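PDB 6DGM: phosphoglycerol transferase GacH from Streptococcus pyogenes MGAS5005, which probably transfers glycerol phosphate onto the rhamnose polysaccharide of the streptococcal cell wall, this chain being its metal-dependent, sulfatase-like catalytic domain. Local coordinates for residues 207-221 with 234-246. Numbering follows the deposited sequence.
Sequences QNHIPWSSDYPEEIV and NLTSYARLLSFTD. With 1GP (sn-glycerol-1-phosphate), chain D.
W212 lays one face of its indole against Y238, whose ring edge points into it in a T-shaped pair; the five-membered ring of W212 and the Y238 ring have centroids 5.4 Å apart, with planes at 79°. The indole NE1 meanwhile gives its hydrogen to N208 O at 2.8 Å, and L241 CD1 packs on W212 CB; a broad ring with one N-H suits a place where its faces meet carbon and its nitrogen meets a carbonyl. N208 reaches the helix too, its ND2 bonding T245 OG1 at 2.9 Å, a hydroxyl also bonded to D182. In this alkaline-phosphatase-like domain the loop between strand 200-204 and strand 222-224 packs along helix 229-257, and between N208 and W212 it presents H209, whose NE2 binds phosphate oxygen O4P of sn-glycerol-1-phosphate at 2.9 Å. Farther along, R240 stretches out from CG to NE (chi2 165°, chi3 176°) among the carbonyls of the loop. NH1 meets S214 O at 3.1 Å, close to the guanidinium plane, while NE takes I220 O at 3.0 Å; weak bonds run from NE to P217 O and from NH2 to E218 O and I220 O. The flat guanidinium, with N-H groups on three nitrogens, suits a site lined by several carbonyls, and the methyl T236 CG2 sits over its centre, 3.4 Å above its plane.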
ATOM      1  N   GLN A 207      -3.264  14.130   6.499  1.00 13.77           N
ATOM      2  CA  GLN A 207      -3.259  14.738   7.828  1.00 13.73           C
ATOM      3  C   GLN A 207      -1.875  14.721   8.478  1.00 14.40           C
ATOM      4  O   GLN A 207      -1.433  15.737   9.035  1.00 15.18           O
ATOM      5  CB  GLN A 207      -4.256  14.040   8.736  1.00 13.69           C
ATOM      6  CG  GLN A 207      -4.333  14.652  10.121  1.00 14.96           C
ATOM      7  CD  GLN A 207      -5.160  13.811  11.039  1.00 14.62           C
ATOM      8  OE1 GLN A 207      -6.375  13.757  10.901  1.00 14.25           O
ATOM      9  NE2 GLN A 207      -4.502  13.096  11.954  1.00 13.87           N
ATOM     10  N   ASN A 208      -1.195  13.569   8.465  1.00 13.95           N
ATOM     11  CA  ASN A 208       0.026  13.381   9.243  1.00 13.49           C
ATOM     12  C   ASN A 208       1.290  13.642   8.434  1.00 13.96           C
ATOM     13  O   ASN A 208       2.390  13.271   8.861  1.00 15.14           O
ATOM     14  CB  ASN A 208       0.003  12.006   9.896  1.00 13.00           C
ATOM     15  CG  ASN A 208      -1.162  11.887  10.850  1.00 14.18           C
ATOM     16  OD1 ASN A 208      -1.583  12.897  11.403  1.00 14.15           O
ATOM     17  ND2 ASN A 208      -1.741  10.699  10.989  1.00 15.02           N
ATOM     18  N   HIS A 209       1.159  14.354   7.320  1.00 14.68           N
ATOM     19  CA  HIS A 209       2.304  14.832   6.572  1.00 15.39           C
ATOM     20  C   HIS A 209       3.004  15.958   7.317  1.00 14.98           C
ATOM     21  O   HIS A 209       2.363  16.810   7.931  1.00 14.92           O
ATOM     22  CB  HIS A 209       1.825  15.361   5.216  1.00 16.67           C
ATOM     23  CG  HIS A 209       2.912  15.490   4.195  1.00 18.67           C
ATOM     24  ND1 HIS A 209       3.844  16.502   4.220  1.00 19.99           N
ATOM     25  CD2 HIS A 209       3.203  14.737   3.106  1.00 18.57           C
ATOM     26  CE1 HIS A 209       4.672  16.365   3.199  1.00 19.92           C
ATOM     27  NE2 HIS A 209       4.309  15.298   2.511  1.00 18.88           N
ATOM     28  N   ILE A 210       4.326  15.981   7.234  1.00 14.23           N
ATOM     29  CA  ILE A 210       5.134  17.085   7.723  1.00 15.45           C
ATOM     30  C   ILE A 210       4.623  18.397   7.128  1.00 15.94           C
ATOM     31  O   ILE A 210       4.229  18.427   5.970  1.00 16.04           O
ATOM     32  CB  ILE A 210       6.614  16.825   7.407  1.00 17.61           C
ATOM     33  CG1 ILE A 210       7.532  17.814   8.126  1.00 18.84           C
ATOM     34  CG2 ILE A 210       6.844  16.864   5.881  1.00 18.96           C
ATOM     35  CD1 ILE A 210       9.006  17.511   7.895  1.00 19.89           C
ATOM     36  N   PRO A 211       4.619  19.503   7.875  1.00 16.01           N
ATOM     37  CA  PRO A 211       4.985  19.744   9.274  1.00 16.79           C
ATOM     38  C   PRO A 211       3.820  19.434  10.215  1.00 16.19           C
ATOM     39  O   PRO A 211       2.651  19.601   9.832  1.00 15.92           O
ATOM     40  CB  PRO A 211       5.323  21.235   9.286  1.00 18.47           C
ATOM     41  CG  PRO A 211       4.456  21.823   8.257  1.00 18.21           C
ATOM     42  CD  PRO A 211       4.220  20.759   7.196  1.00 16.67           C
ATOM     43  N   TRP A 212       4.161  18.997  11.428  1.00 17.26           N
ATOM     44  CA  TRP A 212       3.187  18.514  12.402  1.00 17.13           C
ATOM     45  C   TRP A 212       2.916  19.613  13.419  1.00 16.58           C
ATOM     46  O   TRP A 212       3.850  20.158  14.013  1.00 16.91           O
ATOM     47  CB  TRP A 212       3.722  17.263  13.113  1.00 17.14           C
ATOM     48  CG  TRP A 212       4.167  16.244  12.131  1.00 16.62           C
ATOM     49  CD1 TRP A 212       3.377  15.395  11.437  1.00 16.09           C
ATOM     50  CD2 TRP A 212       5.514  16.004  11.681  1.00 16.41           C
ATOM     51  NE1 TRP A 212       4.135  14.624  10.589  1.00 16.31           N
ATOM     52  CE2 TRP A 212       5.449  14.987  10.714  1.00 16.24           C
ATOM     53  CE3 TRP A 212       6.759  16.559  12.002  1.00 17.91           C
ATOM     54  CZ2 TRP A 212       6.584  14.498  10.067  1.00 16.54           C
ATOM     55  CZ3 TRP A 212       7.889  16.077  11.356  1.00 18.12           C
ATOM     56  CH2 TRP A 212       7.791  15.056  10.403  1.00 17.51           C
ATOM     57  N   SER A 213       1.646  19.956  13.608  1.00 15.85           N
ATOM     58  CA  SER A 213       1.272  21.038  14.519  1.00 18.07           C
ATOM     59  C   SER A 213       0.056  20.588  15.308  1.00 18.53           C
ATOM     60  O   SER A 213      -1.032  20.461  14.742  1.00 20.33           O
ATOM     61  CB  SER A 213       0.947  22.315  13.746  1.00 19.41           C
ATOM     62  OG  SER A 213       0.783  23.442  14.608  1.00 21.19           O
ATOM     63  N   SER A 214       0.235  20.352  16.601  1.00 18.50           N
ATOM     64  CA  SER A 214      -0.880  19.942  17.444  1.00 19.05           C
ATOM     65  C   SER A 214      -0.529  20.188  18.898  1.00 17.85           C
ATOM     66  O   SER A 214       0.505  19.719  19.371  1.00 18.38           O
ATOM     67  CB  SER A 214      -1.193  18.454  17.228  1.00 21.75           C
ATOM     68  OG  SER A 214      -2.335  18.093  17.986  1.00 24.48           O
ATOM     69  N   ASP A 215      -1.399  20.914  19.610  1.00 16.84           N
ATOM     70  CA  ASP A 215      -1.213  21.164  21.026  1.00 16.73           C
ATOM     71  C   ASP A 215      -2.006  20.231  21.917  1.00 17.80           C
ATOM     72  O   ASP A 215      -1.750  20.206  23.125  1.00 18.78           O
ATOM     73  CB  ASP A 215      -1.589  22.616  21.343  1.00 17.68           C
ATOM     74  CG  ASP A 215      -0.506  23.576  20.907  1.00 19.55           C
ATOM     75  OD1 ASP A 215       0.588  23.454  21.478  1.00 20.74           O
ATOM     76  OD2 ASP A 215      -0.715  24.363  19.960  1.00 19.81           O
ATOM     77  N   TYR A 216      -2.936  19.455  21.364  1.00 18.34           N
ATOM     78  CA  TYR A 216      -3.827  18.624  22.162  1.00 19.51           C
ATOM     79  C   TYR A 216      -4.000  17.287  21.466  1.00 19.49           C
ATOM     80  O   TYR A 216      -3.946  17.215  20.235  1.00 19.12           O
ATOM     81  CB  TYR A 216      -5.191  19.324  22.352  1.00 20.02           C
ATOM     82  CG  TYR A 216      -4.994  20.724  22.887  1.00 19.77           C
ATOM     83  CD1 TYR A 216      -4.629  20.933  24.204  1.00 19.51           C
ATOM     84  CD2 TYR A 216      -5.106  21.836  22.057  1.00 18.77           C
ATOM     85  CE1 TYR A 216      -4.397  22.177  24.687  1.00 19.35           C
ATOM     86  CE2 TYR A 216      -4.882  23.098  22.542  1.00 17.99           C
ATOM     87  CZ  TYR A 216      -4.526  23.269  23.853  1.00 18.55           C
ATOM     88  OH  TYR A 216      -4.292  24.527  24.345  1.00 20.51           O
ATOM     89  N   PRO A 217      -4.183  16.200  22.230  1.00 21.00           N
ATOM     90  CA  PRO A 217      -4.281  16.120  23.696  1.00 21.16           C
ATOM     91  C   PRO A 217      -2.978  16.468  24.415  1.00 20.67           C
ATOM     92  O   PRO A 217      -1.953  15.867  24.131  1.00 19.78           O
ATOM     93  CB  PRO A 217      -4.633  14.645  23.938  1.00 22.90           C
ATOM     94  CG  PRO A 217      -5.197  14.164  22.647  1.00 24.69           C
ATOM     95  CD  PRO A 217      -4.461  14.904  21.586  1.00 23.76           C
ATOM     96  N   GLU A 218      -3.026  17.426  25.346  1.00 22.02           N
ATOM     97  CA  GLU A 218      -1.799  17.896  25.976  1.00 23.24           C
ATOM     98  C   GLU A 218      -1.164  16.828  26.847  1.00 23.68           C
ATOM     99  O   GLU A 218       0.052  16.874  27.075  1.00 24.16           O
ATOM    100  CB  GLU A 218      -2.057  19.162  26.793  1.00 27.26           C
ATOM    101  CG  GLU A 218      -2.984  18.985  27.950  1.00 34.00           C
ATOM    102  CD  GLU A 218      -3.234  20.316  28.652  1.00 39.92           C
ATOM    103  OE1 GLU A 218      -4.306  20.477  29.273  1.00 43.07           O
ATOM    104  OE2 GLU A 218      -2.350  21.196  28.553  1.00 40.58           O
ATOM    105  N   GLU A 219      -1.951  15.862  27.324  1.00 23.58           N
ATOM    106  CA  GLU A 219      -1.398  14.793  28.142  1.00 26.13           C
ATOM    107  C   GLU A 219      -0.488  13.867  27.337  1.00 24.99           C
ATOM    108  O   GLU A 219       0.312  13.133  27.933  1.00 27.04           O
ATOM    109  CB  GLU A 219      -2.518  13.985  28.800  1.00 32.01           C
ATOM    110  CG  GLU A 219      -3.517  13.356  27.841  1.00 38.17           C
ATOM    111  CD  GLU A 219      -4.725  14.255  27.533  1.00 43.03           C
ATOM    112  OE1 GLU A 219      -4.602  15.500  27.603  1.00 36.68           O
ATOM    113  OE2 GLU A 219      -5.808  13.702  27.215  1.00 47.47           O
ATOM    114  N   ILE A 220      -0.585  13.882  26.015  1.00 21.84           N
ATOM    115  CA  ILE A 220       0.312  13.075  25.190  1.00 22.43           C
ATOM    116  C   ILE A 220       1.607  13.847  25.003  1.00 22.54           C
ATOM    117  O   ILE A 220       1.619  14.925  24.399  1.00 22.72           O
ATOM    118  CB  ILE A 220      -0.324  12.732  23.836  1.00 23.02           C
ATOM    119  CG1 ILE A 220      -1.525  11.813  24.029  1.00 24.74           C
ATOM    120  CG2 ILE A 220       0.714  12.084  22.907  1.00 24.25           C
ATOM    121  CD1 ILE A 220      -2.277  11.583  22.767  1.00 25.93           C
ATOM    122  N   VAL A 221       2.695  13.307  25.538  1.00 23.42           N
ATOM    123  CA  VAL A 221       4.009  13.923  25.420  1.00 24.59           C
ATOM    124  C   VAL A 221       4.990  12.813  25.072  1.00 26.17           C
ATOM    125  O   VAL A 221       4.844  11.669  25.509  1.00 27.10           O
ATOM    126  CB  VAL A 221       4.450  14.667  26.697  1.00 28.83           C
ATOM    127  CG1 VAL A 221       3.481  15.806  27.012  1.00 27.92           C
ATOM    128  CG2 VAL A 221       4.561  13.729  27.850  1.00 34.45           C
ATOM    129  N   ASN A 234       8.443  17.886  17.594  1.00 16.96           N
ATOM    130  CA  ASN A 234       7.876  17.238  16.420  1.00 17.35           C
ATOM    131  C   ASN A 234       7.301  15.867  16.761  1.00 17.16           C
ATOM    132  O   ASN A 234       6.203  15.518  16.318  1.00 17.27           O
ATOM    133  CB  ASN A 234       8.944  17.096  15.340  1.00 18.85           C
ATOM    134  CG  ASN A 234       9.118  18.355  14.526  1.00 21.13           C
ATOM    135  OD1 ASN A 234       8.196  19.138  14.372  1.00 23.14           O
ATOM    136  ND2 ASN A 234      10.316  18.556  14.007  1.00 21.11           N
ATOM    137  N   LEU A 235       8.034  15.075  17.544  1.00 16.37           N
ATOM    138  CA  LEU A 235       7.543  13.756  17.908  1.00 15.61           C
ATOM    139  C   LEU A 235       6.258  13.861  18.713  1.00 15.84           C
ATOM    140  O   LEU A 235       5.318  13.082  18.502  1.00 16.81           O
ATOM    141  CB  LEU A 235       8.604  12.994  18.697  1.00 16.87           C
ATOM    142  CG  LEU A 235       8.195  11.602  19.208  1.00 20.89           C
ATOM    143  CD1 LEU A 235       7.810  10.641  18.078  1.00 20.74           C
ATOM    144  CD2 LEU A 235       9.319  11.005  20.069  1.00 24.43           C
ATOM    145  N   THR A 236       6.202  14.817  19.651  1.00 15.91           N
ATOM    146  CA  THR A 236       4.995  15.006  20.450  1.00 16.78           C
ATOM    147  C   THR A 236       3.819  15.417  19.578  1.00 16.44           C
ATOM    148  O   THR A 236       2.721  14.867  19.710  1.00 16.30           O
ATOM    149  CB  THR A 236       5.268  16.038  21.545  1.00 18.70           C
ATOM    150  OG1 THR A 236       6.200  15.486  22.478  1.00 19.69           O
ATOM    151  CG2 THR A 236       3.970  16.445  22.283  1.00 19.52           C
ATOM    152  N   SER A 237       4.024  16.398  18.688  1.00 16.51           N
ATOM    153  CA  SER A 237       2.948  16.830  17.802  1.00 17.74           C
ATOM    154  C   SER A 237       2.475  15.686  16.913  1.00 17.59           C
ATOM    155  O   SER A 237       1.269  15.510  16.694  1.00 17.40           O
ATOM    156  CB  SER A 237       3.439  17.974  16.905  1.00 18.23           C
ATOM    157  OG  SER A 237       3.918  19.062  17.675  1.00 19.30           O
ATOM    158  N   TYR A 238       3.420  14.928  16.356  1.00 17.15           N
ATOM    159  CA  TYR A 238       3.077  13.776  15.526  1.00 15.73           C
ATOM    160  C   TYR A 238       2.293  12.733  16.314  1.00 15.40           C
ATOM    161  O   TYR A 238       1.305  12.180  15.811  1.00 15.18           O
ATOM    162  CB  TYR A 238       4.367  13.172  14.975  1.00 15.59           C
ATOM    163  CG  TYR A 238       4.195  11.835  14.300  1.00 15.89           C
ATOM    164  CD1 TYR A 238       3.722  11.764  13.006  1.00 14.47           C
ATOM    165  CD2 TYR A 238       4.518  10.656  14.966  1.00 16.71           C
ATOM    166  CE1 TYR A 238       3.562  10.526  12.387  1.00 14.71           C
ATOM    167  CE2 TYR A 238       4.378   9.428  14.358  1.00 15.86           C
ATOM    168  CZ  TYR A 238       3.887   9.374  13.070  1.00 15.52           C
ATOM    169  OH  TYR A 238       3.742   8.142  12.458  1.00 16.73           O
ATOM    170  N   ALA A 239       2.723  12.434  17.552  1.00 15.93           N
ATOM    171  CA  ALA A 239       2.020  11.438  18.355  1.00 16.43           C
ATOM    172  C   ALA A 239       0.591  11.882  18.661  1.00 17.01           C
ATOM    173  O   ALA A 239      -0.339  11.062  18.649  1.00 17.80           O
ATOM    174  CB  ALA A 239       2.769  11.145  19.655  1.00 17.25           C
ATOM    175  N   ARG A 240       0.403  13.168  18.945  1.00 17.24           N
ATOM    176  CA  ARG A 240      -0.937  13.702  19.155  1.00 17.31           C
ATOM    177  C   ARG A 240      -1.791  13.514  17.909  1.00 17.55           C
ATOM    178  O   ARG A 240      -2.943  13.084  17.992  1.00 17.48           O
ATOM    179  CB  ARG A 240      -0.860  15.177  19.553  1.00 16.52           C
ATOM    180  CG  ARG A 240      -0.325  15.374  20.946  1.00 16.36           C
ATOM    181  CD  ARG A 240       0.073  16.809  21.179  1.00 17.19           C
ATOM    182  NE  ARG A 240       0.502  16.983  22.562  1.00 18.77           N
ATOM    183  CZ  ARG A 240       1.105  18.061  23.038  1.00 19.88           C
ATOM    184  NH1 ARG A 240       1.367  19.085  22.240  1.00 20.31           N
ATOM    185  NH2 ARG A 240       1.464  18.097  24.312  1.00 19.99           N
ATOM    186  N   LEU A 241      -1.236  13.840  16.736  1.00 17.01           N
ATOM    187  CA  LEU A 241      -1.970  13.656  15.487  1.00 17.53           C
ATOM    188  C   LEU A 241      -2.300  12.187  15.244  1.00 17.51           C
ATOM    189  O   LEU A 241      -3.408  11.864  14.799  1.00 18.36           O
ATOM    190  CB  LEU A 241      -1.167  14.255  14.330  1.00 17.72           C
ATOM    191  CG  LEU A 241      -1.105  15.787  14.347  1.00 19.74           C
ATOM    192  CD1 LEU A 241      -0.086  16.278  13.326  1.00 20.37           C
ATOM    193  CD2 LEU A 241      -2.444  16.402  14.027  1.00 20.36           C
ATOM    194  N   LEU A 242      -1.379  11.279  15.572  1.00 16.57           N
ATOM    195  CA  LEU A 242      -1.683   9.859  15.431  1.00 16.60           C
ATOM    196  C   LEU A 242      -2.885   9.460  16.279  1.00 17.39           C
ATOM    197  O   LEU A 242      -3.677   8.592  15.880  1.00 17.89           O
ATOM    198  CB  LEU A 242      -0.500   8.983  15.825  1.00 17.68           C
ATOM    199  CG  LEU A 242       0.633   8.810  14.828  1.00 18.75           C
ATOM    200  CD1 LEU A 242       1.551   7.688  15.334  1.00 17.04           C
ATOM    201  CD2 LEU A 242       0.180   8.506  13.414  1.00 21.36           C
ATOM    202  N   SER A 243      -3.008  10.048  17.478  1.00 17.37           N
ATOM    203  CA  SER A 243      -4.110   9.682  18.362  1.00 19.28           C
ATOM    204  C   SER A 243      -5.464   9.964  17.715  1.00 20.03           C
ATOM    205  O   SER A 243      -6.428   9.215  17.945  1.00 21.04           O
ATOM    206  CB  SER A 243      -3.962  10.388  19.715  1.00 19.94           C
ATOM    207  OG  SER A 243      -4.462  11.715  19.673  1.00 20.72           O
ATOM    208  N   PHE A 244      -5.560  11.032  16.908  1.00 20.17           N
ATOM    209  CA  PHE A 244      -6.802  11.307  16.185  1.00 19.33           C
ATOM    210  C   PHE A 244      -7.003  10.291  15.070  1.00 18.11           C
ATOM    211  O   PHE A 244      -8.093   9.733  14.904  1.00 17.93           O
ATOM    212  CB  PHE A 244      -6.802  12.723  15.582  1.00 19.21           C
ATOM    213  CG  PHE A 244      -6.899  13.827  16.594  1.00 22.58           C
ATOM    214  CD1 PHE A 244      -8.119  14.172  17.138  1.00 27.43           C
ATOM    215  CD2 PHE A 244      -5.772  14.548  16.974  1.00 21.64           C
ATOM    216  CE1 PHE A 244      -8.219  15.201  18.077  1.00 28.28           C
ATOM    217  CE2 PHE A 244      -5.866  15.559  17.918  1.00 22.03           C
ATOM    218  CZ  PHE A 244      -7.088  15.895  18.466  1.00 25.04           C
ATOM    219  N   THR A 245      -5.950  10.032  14.294  1.00 16.35           N
ATOM    220  CA  THR A 245      -6.058   9.034  13.239  1.00 15.46           C
ATOM    221  C   THR A 245      -6.497   7.702  13.808  1.00 16.71           C
ATOM    222  O   THR A 245      -7.328   7.008  13.216  1.00 17.37           O
ATOM    223  CB  THR A 245      -4.721   8.875  12.530  1.00 15.92           C
ATOM    224  OG1 THR A 245      -4.421  10.102  11.849  1.00 15.66           O
ATOM    225  CG2 THR A 245      -4.747   7.715  11.526  1.00 16.34           C
ATOM    226  N   ASP A 246      -5.974   7.351  14.979  1.00 17.65           N
ATOM    227  CA  ASP A 246      -6.279   6.061  15.574  1.00 19.58           C
ATOM    228  C   ASP A 246      -7.761   5.951  15.898  1.00 20.13           C
ATOM    229  O   ASP A 246      -8.411   4.954  15.554  1.00 20.32           O
ATOM    230  CB  ASP A 246      -5.429   5.883  16.824  1.00 19.22           C
ATOM    231  CG  ASP A 246      -5.613   4.535  17.456  1.00 20.19           C
ATOM    232  OD1 ASP A 246      -5.165   3.541  16.857  1.00 20.38           O
ATOM    233  OD2 ASP A 246      -6.193   4.479  18.554  1.00 21.22           O
TER
HETATM  234  C3  1GP D 902       1.483  14.972  -1.414  1.00 23.31           C
HETATM  235  O3  1GP D 902       1.453  12.533  -1.390  1.00 19.67           O
HETATM  236  C2  1GP D 902       2.300  13.699  -1.454  1.00 23.68           C
HETATM  237  O2  1GP D 902       0.712  15.171  -2.597  1.00 23.95           O
HETATM  238  C1  1GP D 902       3.310  13.668  -0.317  1.00 28.60           C
HETATM  239  O1P 1GP D 902       4.275  12.634  -0.532  1.00 29.62           O
HETATM  240  O2P 1GP D 902       5.309  12.014   1.838  1.00 28.89           O
HETATM  241  O3P 1GP D 902       6.600  11.804  -0.445  1.00 27.93           O
HETATM  242  O4P 1GP D 902       6.058  14.084   0.545  1.00 32.71           O
HETATM  243  P   1GP D 902       5.593  12.602   0.413  1.00 28.91           P
HETATM  244  O   HOH W   1       7.004  19.972  11.997  1.00 19.15           O
HETATM  245  O   HOH W   2       5.997  20.248  15.714  1.00 26.13           O
HETATM  246  O   HOH W   3       2.843  21.549  17.505  1.00 20.53           O